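Local coordinates for CBS domain protein/ACT domain protein (Thermotoga maritima, PDB 1VR9) that is of unknown function but combines a pair of CBS domains with an ACT domain, a make-up that suggests a regulatory, ligand-sensing role, at residues Arg33-Arg38 / Glu63-Leu68; Leu106-Glu111 / Gly117-His122; Glu46-Val49 / His55-Gly58; Phe83-His86 / Thr92-Leu95; Gly58-Glu63 / Ser72-Lys77. All blocks are in the same frame, centred on the assembly; numbering follows the deposited sequence. Where two conformers were deposited one is given.

Contact 1 of 5, residues Arg33-Arg38 / Glu63-Leu68; sequences RECLHR and EDLLDL
Flat groups have no part in the meeting of C35 and L36 with L65; the nearest such pairing lies within segment 33-38, where CD2 of H37 sits above one face of the R38 guanidinium, offset toward its rim. The contact itself is wholly apolar and converges on one methyl group. CD1 of L65 lies 3.9 Å from SG of C35 and 4.1 Å from CD2 of L36, so that a single branch fits against two consecutive side chains of helix 32-41. The thiol faces this methyl because SG is turned anti to the backbone N (chi1 -167°), while L36 reaches it with the end of its chain. The leucines L36 and L65 run past each other in opposite directions, each overlapping the other by its tip. Cysteine is compact enough for the inner side of the helix, where V60 and V74 also press on it; leucine is long enough to span the gap between the backbones, whose CA atoms at L36 and L65 are 8.1 Å apart. Beyond L65 the chain folds into a type I turn ending at L68. L36 also touches L70, just past that turn. The arrangement closes the hydrophobic core of a CBS domain: the first helix packs against the 3-10 turn that follows the hairpin, the region where this fold usually carries its second helix.

Contact 2 of 5, residues Leu106-Glu111 / Gly117-His122; sequences LPVVDE and GAVSLH
A beta hairpin of the second CBS repeat is zipped together here, strand 105-109 running antiparallel to strand 115-120 with an angle of 142° between their directions. L106 and V119 form a hydrogen-bonded pair with both bonds made: N of L106 gives to O of V119 at 2.8 Å, almost straight but tilted from the carbonyl plane, and N of V119 gives to O of L106, also at 2.8 Å, in the carbonyl plane. The same L106 oxygen has a CA-H...O contact at 3.1 Å from CA of A118. Further along, N of V108 donates to O of G117 at 3.0 Å from above the carbonyl plane.

Next to this ladder, P107 faces A118 as a non-hydrogen-bonded pair. Proline suits the position because P107 turns its N and O away from A118, so the hairpin loses no bond for want of an N-H, while its O accepts from N of V85. L106, V108 and V119 share the other face of the sheet. There CG2 of V108 meets CG2 of V119 at 3.7 Å; in both valines this branch lies beside the backbone N, anti to the carbonyl carbon. G117 adopts a phi of 150°, where a CB would jam against the preceding carbonyl oxygen, so the residue has to be glycine. L106 carries the packing on to A94, L97 and F98 of helix 91-100. After the hairpin S120 caps helix 121-130 through OG, which accepts from N of D123. Hairpin, then helix, is the closing half of the beta-alpha-beta-beta-alpha CBS fold.

Contact 3 of 5, residues Glu46-Val49 / His55-Gly58; sequences ECIV and HFRG
Segments 46-49 and 55-58 run antiparallel, their short strand axes 142° apart, and V49 is gripped at both its backbone ends: its N gives to O of G58 at 2.8 Å, while its O accepts from N of R57 at 3.0 Å. Two residues, R57 and G58, thus stand opposite the one residue V49, which is a beta bulge. The helical psi of R57 (-38°) produces the extra residue's kink, and G58 follows with a phi of 155° that would force a CB into the preceding carbonyl oxygen; glycine is the natural occupant.

The side chains split over two faces. On one, CG2 of I48 comes to the edge of the F56 ring, near its plane, at 4.2 Å from CD1, the two side chains crossing at about a right angle. Over a face of that ring lies N of G58, 3.3 Å above the plane and offset toward the rim. F56 curls back in this way because its CG is turned away from its own N, beside the carbonyl carbon. I48 and F56 then lean together on P107 of the second CBS repeat. On the other face CG1 of V49 touches CB of R57 at 4.1 Å, before the arginine chain bends away toward solvent and a long, weak ion pair with E28.

The chemistry is therefore divided: short backbone bonds satisfy both polar atoms of buried V49, oily side chains serve the interface between the repeats, and the charge of R57 is kept to the outer margin.

Contact 4 of 5, residues Phe83-His86 / Thr92-Leu95; sequences FFVH and THAL
V85 and H93 pass alongside each other in opposite directions, the valine pointing toward the helix from its strand and the histidine pointing back toward the strand. They belong to the beta-alpha-beta unit of the second CBS repeat, in which strand 85-86 leads into helix 91-100 and on to strand 105-109. The touching atoms are CG1 of V85 and CD2 of H93, 3.7 Å apart, with the methyl coming obliquely at the imidazole. The same methyl lies 4.2 Å from CA of A94, so it rests against both the ring and the helix backbone. It is put there by a chi1 of -67°, which sets CG1 anti to the carbonyl carbon. H93 brings CD2 to the valine by turning CG anti to its own N, beside the carbonyl carbon.

Each residue suits its place. The beta-branched side chain of V85 puts a methyl on the helix side while its backbone stays extended and bonded to P107 and V109 of the neighbouring strand; around it the valine is buried against V15, L97 and L106. Alanine at 94 is small enough for the helix to come close, its CA being 6.6 Å from that of V85, and F124 of helix 121-130 packs against it too. Histidine lies at the margin, offering carbon to the valine and nitrogen to water. A water in the plane of the H93 ring, at its edge, donates to O of F84 at 2.7 Å and makes a weak bond of 3.3 Å with NE2 of H93.

Contact 5 of 5, residues Gly58-Glu63 / Ser72-Lys77; sequences GVVNKE and SSVFNK
The backbone oxygen of K77, which lies 4.2 Å from CG2 of V60, receives a hydrogen bond of 2.6 Å from a water that in turn accepts from N of N61 at 2.9 Å. The water bridges N61 and K77, whose segments make no direct hydrogen bond to each other; the CA atoms of V60 and K77 are 6.4 Å apart. Beside this bridge the contact is apolar. CG2 of V60 meets CB of V74 at 4.3 Å, a light van der Waals approach; both valines also touch C35 of helix 32-41. In V60 the other branch, CG1, is anti to the backbone N (chi1 175°), which turns CG2 to lie beside that N. Branched, compact valine fits both positions, since V60 points from the last strand of the first CBS repeat into a core also lined by V49 and L65, and V74 closes that core from the chain that passes on to the second repeat. This chain is shaped by local bonds. OG of S73 accepts from N of F75 at 3.1 Å, forming an ST turn, and N of K77 reaches back to O of V74 at 2.9 Å. Within this turn V74 points toward strand 56-61 and F75 away from it. K77 lends its carbonyl to the contact and leads its long aliphatic chain off toward L68.

Contacts 1, 3 and 5 build the first CBS repeat, contacts 2 and 4 the second. Contacts 1 and 5 form one core, their centres only about 7 Å apart; CD1 of L65 touches CG1 of V60 at 3.7 Å, and C35 reaches contact 3 through CB of C47. Contact 5 continues the hairpin of contact 3, sharing G58. Contacts 2 and 4, with centres about 8 Å apart, meet through strands 105-109 and 85-86, neighbours in one sheet. The repeats meet where contact 2 touches contact 3: CG of P107 lies 3.4 Å from CE1 of F56. In relatives the cleft between such repeats often binds nucleotides; whether this one does is not established here.

Contact 1 of 5, residues Arg33-Arg38 / Glu63-Leu68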
# COMPACT_ATOMS: atom_id res chain seq x y z
N ARG A 33 7.50 -13.61 9.23
CA ARG A 33 8.88 -13.13 9.37
C ARG A 33 9.24 -12.19 8.21
O ARG A 33 9.79 -11.13 8.42
CB ARG A 33 9.85 -14.31 9.42
CG ARG A 33 11.31 -13.95 9.59
CD ARG A 33 12.19 -15.19 9.52
NE ARG A 33 12.02 -16.07 10.67
CZ ARG A 33 11.38 -17.24 10.67
NH1 ARG A 33 10.83 -17.73 9.57
NH2 ARG A 33 11.30 -17.94 11.79
N GLU A 34 8.96 -12.64 6.99
CA GLU A 34 9.25 -11.83 5.80
C GLU A 34 8.52 -10.49 5.77
O GLU A 34 9.12 -9.47 5.39
CB GLU A 34 8.87 -12.60 4.55
CG GLU A 34 9.76 -13.80 4.27
CD GLU A 34 9.33 -14.53 3.01
OE1 GLU A 34 8.19 -15.08 2.97
OE2 GLU A 34 10.12 -14.55 2.03
N CYS A 35 7.25 -10.49 6.16
CA CYS A 35 6.46 -9.28 6.18
C CYS A 35 6.99 -8.30 7.21
O CYS A 35 7.19 -7.14 6.91
CB CYS A 35 5.01 -9.61 6.49
SG CYS A 35 3.91 -8.29 6.19
N LEU A 36 7.29 -8.79 8.40
CA LEU A 36 7.86 -7.96 9.45
C LEU A 36 9.18 -7.33 8.99
O LEU A 36 9.44 -6.15 9.25
CB LEU A 36 8.05 -8.76 10.74
CG LEU A 36 6.75 -9.11 11.49
CD1 LEU A 36 7.10 -10.04 12.66
CD2 LEU A 36 6.03 -7.87 11.95
N HIS A 37 10.00 -8.11 8.30
CA HIS A 37 11.28 -7.61 7.83
C HIS A 37 11.08 -6.45 6.83
O HIS A 37 11.72 -5.41 6.94
CB HIS A 37 12.10 -8.74 7.24
CG HIS A 37 13.35 -8.27 6.55
ND1 HIS A 37 14.46 -7.81 7.23
CD2 HIS A 37 13.65 -8.16 5.23
CE1 HIS A 37 15.39 -7.44 6.36
NE2 HIS A 37 14.93 -7.66 5.14
N ARG A 38 10.20 -6.64 5.87
CA ARG A 38 9.93 -5.57 4.88
C ARG A 38 9.49 -4.28 5.56
O ARG A 38 9.97 -3.20 5.20
CB ARG A 38 8.85 -5.99 3.87
CG ARG A 38 9.33 -6.89 2.85
CD ARG A 38 10.11 -6.17 1.74
NE ARG A 38 11.27 -6.96 1.37
CZ ARG A 38 12.55 -6.59 1.46
NH1 ARG A 38 12.96 -5.39 1.90
NH2 ARG A 38 13.44 -7.48 1.08
N GLU A 63 0.24 -4.54 13.54
CA GLU A 63 -0.43 -4.91 14.79
C GLU A 63 -1.12 -6.27 14.69
O GLU A 63 -1.20 -7.01 15.67
CB GLU A 63 -1.47 -3.84 15.19
CG GLU A 63 -2.64 -3.75 14.20
CD GLU A 63 -3.72 -2.74 14.57
OE1 GLU A 63 -3.71 -2.19 15.70
OE2 GLU A 63 -4.59 -2.50 13.71
N ASP A 64 -1.59 -6.60 13.48
CA ASP A 64 -2.25 -7.87 13.21
C ASP A 64 -1.30 -9.10 13.22
O ASP A 64 -1.77 -10.24 13.22
CB ASP A 64 -3.02 -7.79 11.89
CG ASP A 64 -4.22 -6.85 11.96
OD1 ASP A 64 -4.68 -6.54 13.09
OD2 ASP A 64 -4.73 -6.44 10.90
N LEU A 65 0.01 -8.88 13.23
CA LEU A 65 0.97 -9.98 13.24
C LEU A 65 1.61 -10.26 14.61
O LEU A 65 2.43 -11.17 14.72
CB LEU A 65 2.07 -9.73 12.20
CG LEU A 65 1.57 -9.36 10.79
CD1 LEU A 65 2.75 -9.04 9.87
CD2 LEU A 65 0.69 -10.46 10.20
N LEU A 66 1.22 -9.50 15.64
CA LEU A 66 1.87 -9.56 16.95
C LEU A 66 1.94 -10.95 17.57
O LEU A 66 3.00 -11.38 18.04
CB LEU A 66 1.16 -8.60 17.93
CG LEU A 66 1.74 -8.45 19.34
CD1 LEU A 66 3.11 -7.80 19.31
CD2 LEU A 66 0.79 -7.65 20.23
N ASP A 67 0.81 -11.66 17.58
CA ASP A 67 0.75 -12.97 18.24
C ASP A 67 0.75 -14.14 17.25
O ASP A 67 0.10 -15.16 17.49
CB ASP A 67 -0.48 -13.02 19.15
CG ASP A 67 -0.41 -12.00 20.30
OD1 ASP A 67 0.69 -11.72 20.82
OD2 ASP A 67 -1.48 -11.49 20.70
N LEU A 68 1.52 -14.00 16.17
CA LEU A 68 1.65 -15.06 15.18
C LEU A 68 3.04 -15.69 15.16
O LEU A 68 4.06 -15.01 15.36
CB LEU A 68 1.31 -14.50 13.79
CG LEU A 68 -0.09 -13.89 13.68
CD1 LEU A 68 -0.35 -13.35 12.29
CD2 LEU A 68 -1.17 -14.90 14.07

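Contact 2 of 5, residues Leu106-Glu111 / Gly117-His122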
# COMPACT_ATOMS: atom_id res chain seq x y z
N LEU A 106 -0.60 4.31 -0.24
CA LEU A 106 -1.85 4.04 -0.95
C LEU A 106 -1.54 3.24 -2.24
O LEU A 106 -0.78 3.69 -3.12
CB LEU A 106 -2.56 5.36 -1.29
CG LEU A 106 -3.75 5.30 -2.23
CD1 LEU A 106 -4.89 4.49 -1.65
CD2 LEU A 106 -4.24 6.70 -2.54
N PRO A 107 -2.06 2.00 -2.32
CA PRO A 107 -1.86 1.21 -3.53
C PRO A 107 -2.41 1.87 -4.80
O PRO A 107 -3.47 2.50 -4.76
CB PRO A 107 -2.61 -0.10 -3.21
CG PRO A 107 -2.60 -0.19 -1.78
CD PRO A 107 -2.79 1.23 -1.31
N VAL A 108 -1.65 1.76 -5.88
CA VAL A 108 -2.04 2.23 -7.22
C VAL A 108 -2.14 1.05 -8.17
O VAL A 108 -1.23 0.22 -8.23
CB VAL A 108 -1.02 3.27 -7.77
CG1 VAL A 108 -1.39 3.71 -9.17
CG2 VAL A 108 -0.93 4.46 -6.80
N VAL A 109 -3.23 0.99 -8.90
CA VAL A 109 -3.49 -0.16 -9.77
C VAL A 109 -3.86 0.28 -11.19
O VAL A 109 -4.21 1.44 -11.42
CB VAL A 109 -4.61 -1.09 -9.19
CG1 VAL A 109 -4.24 -1.62 -7.81
CG2 VAL A 109 -5.93 -0.36 -9.15
N ASP A 110 -3.75 -0.66 -12.13
CA ASP A 110 -4.22 -0.43 -13.50
C ASP A 110 -5.65 -0.96 -13.63
O ASP A 110 -6.26 -1.34 -12.64
CB ASP A 110 -3.25 -1.05 -14.54
CG ASP A 110 -3.27 -2.57 -14.57
OD1 ASP A 110 -4.16 -3.20 -13.97
OD2 ASP A 110 -2.37 -3.16 -15.23
N GLU A 111 -6.17 -0.98 -14.85
CA GLU A 111 -7.56 -1.36 -15.07
C GLU A 111 -7.88 -2.83 -14.84
O GLU A 111 -9.06 -3.19 -14.70
CB GLU A 111 -7.99 -0.95 -16.48
CG GLU A 111 -8.00 0.55 -16.67
CD GLU A 111 -8.50 0.96 -18.04
OE1 GLU A 111 -9.01 0.11 -18.79
OE2 GLU A 111 -8.37 2.17 -18.36
N GLY A 117 2.36 0.37 -8.30
CA GLY A 117 3.13 1.21 -7.37
C GLY A 117 2.28 1.65 -6.20
O GLY A 117 1.22 1.05 -5.90
N ALA A 118 2.75 2.68 -5.51
CA ALA A 118 2.00 3.31 -4.43
C ALA A 118 2.20 4.82 -4.47
O ALA A 118 3.18 5.32 -5.03
CB ALA A 118 2.45 2.81 -3.11
N VAL A 119 1.27 5.52 -3.84
CA VAL A 119 1.43 6.94 -3.48
C VAL A 119 1.67 6.98 -1.98
O VAL A 119 0.81 6.56 -1.18
CB VAL A 119 0.19 7.79 -3.85
CG1 VAL A 119 0.38 9.27 -3.39
CG2 VAL A 119 -0.06 7.75 -5.32
N SER A 120 2.83 7.47 -1.57
CA SER A 120 3.08 7.67 -0.13
C SER A 120 2.22 8.81 0.41
O SER A 120 1.98 9.80 -0.30
CB SER A 120 4.56 7.90 0.17
OG SER A 120 5.02 9.19 -0.21
N LEU A 121 1.75 8.68 1.65
CA LEU A 121 1.05 9.80 2.28
C LEU A 121 1.93 11.06 2.25
O LEU A 121 1.45 12.16 1.98
CB LEU A 121 0.65 9.45 3.72
CG LEU A 121 -0.14 10.51 4.52
CD1 LEU A 121 -1.38 10.97 3.78
CD2 LEU A 121 -0.53 9.97 5.90
N HIS A 122 3.23 10.91 2.49
CA HIS A 122 4.14 12.05 2.44
C HIS A 122 4.05 12.74 1.09
O HIS A 122 3.87 13.95 1.01
CB HIS A 122 5.57 11.59 2.71
CG HIS A 122 6.60 12.64 2.49
ND1 HIS A 122 7.24 12.81 1.28
CD2 HIS A 122 7.11 13.58 3.32
CE1 HIS A 122 8.10 13.81 1.38
NE2 HIS A 122 8.05 14.29 2.61

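Contact 3 of 5, residues Glu46-Val49 / His55-Gly58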
# COMPACT_ATOMS: atom_id res chain seq x y z
N GLU A 46 2.86 -0.89 7.75
CA GLU A 46 1.99 -1.34 6.65
C GLU A 46 2.84 -2.08 5.61
O GLU A 46 3.99 -1.70 5.35
CB GLU A 46 1.35 -0.13 5.96
CG GLU A 46 0.50 -0.50 4.73
CD GLU A 46 0.15 0.67 3.84
OE1 GLU A 46 0.57 1.78 4.16
OE2 GLU A 46 -0.59 0.49 2.85
N CYS A 47 2.27 -3.12 4.98
CA CYS A 47 2.88 -3.81 3.86
C CYS A 47 1.78 -3.99 2.83
O CYS A 47 0.69 -4.44 3.19
CB CYS A 47 3.40 -5.17 4.30
SG CYS A 47 4.62 -5.84 3.19
N ILE A 48 2.05 -3.63 1.58
CA ILE A 48 1.08 -3.85 0.50
C ILE A 48 1.24 -5.29 -0.00
O ILE A 48 2.36 -5.79 -0.12
CB ILE A 48 1.27 -2.79 -0.65
CG1 ILE A 48 0.87 -1.40 -0.12
CG2 ILE A 48 0.48 -3.16 -1.87
CD1 ILE A 48 1.11 -0.24 -1.10
N VAL A 49 0.14 -5.94 -0.32
CA VAL A 49 0.20 -7.35 -0.74
C VAL A 49 -0.30 -7.54 -2.17
O VAL A 49 -1.31 -6.97 -2.56
CB VAL A 49 -0.64 -8.25 0.22
CG1 VAL A 49 -0.56 -9.69 -0.19
CG2 VAL A 49 -0.21 -8.09 1.69
N HIS A 55 -1.58 -8.89 -9.07
CA HIS A 55 -2.79 -8.15 -8.73
C HIS A 55 -2.75 -7.68 -7.29
O HIS A 55 -2.19 -8.34 -6.43
CB HIS A 55 -4.07 -8.97 -8.89
CG HIS A 55 -4.38 -9.38 -10.29
ND1 HIS A 55 -4.54 -10.69 -10.67
CD2 HIS A 55 -4.58 -8.64 -11.41
CE1 HIS A 55 -4.82 -10.74 -11.96
NE2 HIS A 55 -4.84 -9.51 -12.43
N PHE A 56 -3.38 -6.55 -7.04
CA PHE A 56 -3.49 -6.04 -5.68
C PHE A 56 -4.48 -6.83 -4.83
O PHE A 56 -5.61 -7.10 -5.27
CB PHE A 56 -3.91 -4.58 -5.73
CG PHE A 56 -4.31 -4.04 -4.39
CD1 PHE A 56 -3.37 -3.85 -3.38
CD2 PHE A 56 -5.64 -3.71 -4.15
CE1 PHE A 56 -3.75 -3.36 -2.16
CE2 PHE A 56 -6.01 -3.21 -2.93
CZ PHE A 56 -5.09 -3.04 -1.95
N ARG A 57 -4.05 -7.22 -3.63
CA ARG A 57 -4.87 -8.01 -2.69
C ARG A 57 -5.36 -7.25 -1.47
O ARG A 57 -6.50 -7.46 -1.02
CB ARG A 57 -4.11 -9.26 -2.21
CG ARG A 57 -4.02 -10.41 -3.23
CD ARG A 57 -5.22 -11.36 -3.23
NE ARG A 57 -5.82 -11.52 -1.90
CZ ARG A 57 -7.13 -11.46 -1.65
NH1 ARG A 57 -8.01 -11.27 -2.63
NH2 ARG A 57 -7.57 -11.62 -0.40
N GLY A 58 -4.51 -6.38 -0.94
CA GLY A 58 -4.84 -5.59 0.25
C GLY A 58 -3.55 -5.20 0.93
O GLY A 58 -2.48 -5.16 0.32

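Contact 4 of 5, residues Phe83-His86 / Thr92-Leu95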
# COMPACT_ATOMS: atom_id res chain seq x y z
N PHE A 83 -8.84 -0.53 -0.70
CA PHE A 83 -7.97 0.64 -0.47
C PHE A 83 -6.96 0.77 -1.61
O PHE A 83 -5.85 0.25 -1.54
CB PHE A 83 -7.27 0.54 0.90
CG PHE A 83 -6.46 1.74 1.26
CD1 PHE A 83 -7.06 2.97 1.55
CD2 PHE A 83 -5.06 1.65 1.39
CE1 PHE A 83 -6.30 4.08 1.91
CE2 PHE A 83 -4.32 2.73 1.76
CZ PHE A 83 -4.94 3.97 2.02
N PHE A 84 -7.36 1.47 -2.66
CA PHE A 84 -6.52 1.67 -3.83
C PHE A 84 -7.04 2.86 -4.64
O PHE A 84 -8.19 3.26 -4.49
CB PHE A 84 -6.52 0.41 -4.73
CG PHE A 84 -7.87 0.10 -5.34
CD1 PHE A 84 -8.30 0.72 -6.49
CD2 PHE A 84 -8.72 -0.81 -4.72
CE1 PHE A 84 -9.55 0.46 -7.02
CE2 PHE A 84 -9.95 -1.09 -5.23
CZ PHE A 84 -10.38 -0.46 -6.39
N VAL A 85 -6.19 3.38 -5.51
CA VAL A 85 -6.62 4.28 -6.59
C VAL A 85 -6.04 3.79 -7.92
O VAL A 85 -5.14 2.99 -7.92
CB VAL A 85 -6.22 5.75 -6.32
CG1 VAL A 85 -6.97 6.26 -5.14
CG2 VAL A 85 -4.71 5.91 -6.13
N HIS A 86 -6.57 4.29 -9.04
CA HIS A 86 -6.08 3.91 -10.37
C HIS A 86 -5.00 4.88 -10.85
O HIS A 86 -4.97 6.03 -10.45
CB HIS A 86 -7.23 3.86 -11.38
CG HIS A 86 -8.06 2.61 -11.29
ND1 HIS A 86 -9.13 2.49 -10.43
CD2 HIS A 86 -7.97 1.44 -11.96
CE1 HIS A 86 -9.67 1.29 -10.58
NE2 HIS A 86 -8.99 0.63 -11.50
N THR A 92 -6.37 14.53 -6.33
CA THR A 92 -7.51 14.91 -5.48
C THR A 92 -8.40 13.73 -5.07
O THR A 92 -9.01 13.76 -4.00
CB THR A 92 -8.38 16.01 -6.14
OG1 THR A 92 -8.79 15.59 -7.45
CG2 THR A 92 -7.60 17.31 -6.26
N HIS A 93 -8.50 12.70 -5.91
CA HIS A 93 -9.24 11.49 -5.56
C HIS A 93 -8.59 10.68 -4.42
O HIS A 93 -9.28 10.11 -3.58
CB HIS A 93 -9.40 10.58 -6.78
CG HIS A 93 -10.20 9.35 -6.49
ND1 HIS A 93 -11.47 9.39 -5.96
CD2 HIS A 93 -9.90 8.04 -6.65
CE1 HIS A 93 -11.92 8.16 -5.81
NE2 HIS A 93 -10.99 7.32 -6.22
N ALA A 94 -7.26 10.65 -4.40
CA ALA A 94 -6.50 10.03 -3.32
C ALA A 94 -6.88 10.63 -1.95
O ALA A 94 -6.79 9.95 -0.93
CB ALA A 94 -5.01 10.17 -3.56
N LEU A 95 -7.27 11.89 -1.93
CA LEU A 95 -7.69 12.54 -0.68
C LEU A 95 -8.84 11.77 -0.06
O LEU A 95 -8.87 11.52 1.15
CB LEU A 95 -8.09 14.01 -0.91
CG LEU A 95 -8.56 14.86 0.28
CD1 LEU A 95 -7.64 14.73 1.46
CD2 LEU A 95 -8.68 16.33 -0.12
O HOH W 1 -10.34 4.09 -5.91

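Contact 5 of 5, residues Gly58-Glu63 / Ser72-Lys77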
# COMPACT_ATOMS: atom_id res chain seq x y z
N GLY A 58 -4.51 -6.38 -0.94
CA GLY A 58 -4.84 -5.59 0.25
C GLY A 58 -3.55 -5.20 0.93
O GLY A 58 -2.48 -5.16 0.32
N VAL A 59 -3.65 -4.91 2.21
CA VAL A 59 -2.51 -4.49 2.98
C VAL A 59 -2.47 -5.33 4.25
O VAL A 59 -3.51 -5.82 4.70
CB VAL A 59 -2.58 -2.97 3.31
CG1 VAL A 59 -2.84 -2.14 2.06
CG2 VAL A 59 -3.63 -2.70 4.32
N VAL A 60 -1.28 -5.52 4.80
CA VAL A 60 -1.10 -6.12 6.13
C VAL A 60 -0.68 -5.02 7.10
O VAL A 60 0.24 -4.26 6.81
CB VAL A 60 -0.05 -7.24 6.12
CG1 VAL A 60 0.22 -7.75 7.51
CG2 VAL A 60 -0.53 -8.36 5.24
N ASN A 61 -1.40 -4.93 8.21
CA ASN A 61 -1.06 -3.99 9.30
C ASN A 61 -0.21 -4.73 10.35
O ASN A 61 -0.57 -5.83 10.77
CB ASN A 61 -2.36 -3.48 9.95
CG ASN A 61 -3.27 -2.76 8.96
OD1 ASN A 61 -3.00 -1.63 8.55
ND2 ASN A 61 -4.35 -3.42 8.58
N LYS A 62 0.91 -4.13 10.77
CA LYS A 62 1.85 -4.74 11.73
C LYS A 62 1.21 -5.28 13.00
O LYS A 62 1.60 -6.34 13.49
CB LYS A 62 2.95 -3.72 12.12
CG LYS A 62 4.03 -4.24 13.06
CD LYS A 62 5.22 -3.29 13.10
CE LYS A 62 6.29 -3.71 14.09
NZ LYS A 62 7.34 -2.67 14.23
N GLU A 63 0.24 -4.54 13.54
CA GLU A 63 -0.43 -4.91 14.79
C GLU A 63 -1.12 -6.27 14.69
O GLU A 63 -1.20 -7.01 15.67
CB GLU A 63 -1.47 -3.84 15.19
CG GLU A 63 -2.64 -3.75 14.20
CD GLU A 63 -3.72 -2.74 14.57
OE1 GLU A 63 -3.71 -2.19 15.70
OE2 GLU A 63 -4.59 -2.50 13.71
N SER A 72 4.49 -18.79 10.08
CA SER A 72 3.14 -18.81 9.54
C SER A 72 3.01 -17.79 8.40
O SER A 72 3.88 -16.93 8.21
CB SER A 72 2.10 -18.58 10.62
OG SER A 72 2.22 -17.32 11.25
N SER A 73 1.92 -17.93 7.64
CA SER A 73 1.67 -17.13 6.43
C SER A 73 0.82 -15.90 6.74
O SER A 73 0.01 -15.93 7.68
CB SER A 73 0.92 -17.99 5.42
OG SER A 73 0.59 -17.27 4.26
N VAL A 74 0.96 -14.86 5.92
CA VAL A 74 0.13 -13.66 6.03
C VAL A 74 -1.17 -13.78 5.21
O VAL A 74 -1.97 -12.84 5.17
CB VAL A 74 0.87 -12.39 5.62
CG1 VAL A 74 2.17 -12.20 6.44
CG2 VAL A 74 1.16 -12.36 4.12
N PHE A 75 -1.38 -14.95 4.59
CA PHE A 75 -2.47 -15.19 3.65
C PHE A 75 -3.83 -14.79 4.19
O PHE A 75 -4.58 -14.11 3.49
CB PHE A 75 -2.49 -16.67 3.24
CG PHE A 75 -3.41 -16.98 2.09
CD1 PHE A 75 -3.00 -16.77 0.77
CD2 PHE A 75 -4.68 -17.47 2.30
CE1 PHE A 75 -3.84 -17.06 -0.29
CE2 PHE A 75 -5.52 -17.77 1.24
CZ PHE A 75 -5.09 -17.54 -0.06
N ASN A 76 -4.13 -15.18 5.43
CA ASN A 76 -5.41 -14.86 6.08
C ASN A 76 -5.43 -13.54 6.85
O ASN A 76 -6.44 -13.23 7.47
CB ASN A 76 -5.80 -15.97 7.07
CG ASN A 76 -6.07 -17.28 6.39
OD1 ASN A 76 -6.52 -17.31 5.26
ND2 ASN A 76 -5.81 -18.38 7.10
N LYS A 77 -4.33 -12.80 6.82
CA LYS A 77 -4.17 -11.58 7.62
C LYS A 77 -4.30 -10.28 6.79
O LYS A 77 -4.14 -9.16 7.33
CB LYS A 77 -2.83 -11.63 8.37
CG LYS A 77 -2.55 -12.95 9.11
CD LYS A 77 -3.60 -13.28 10.16
CE LYS A 77 -3.43 -14.70 10.74
NZ LYS A 77 -4.39 -14.98 11.84
O HOH W 2 -3.58 -6.84 8.47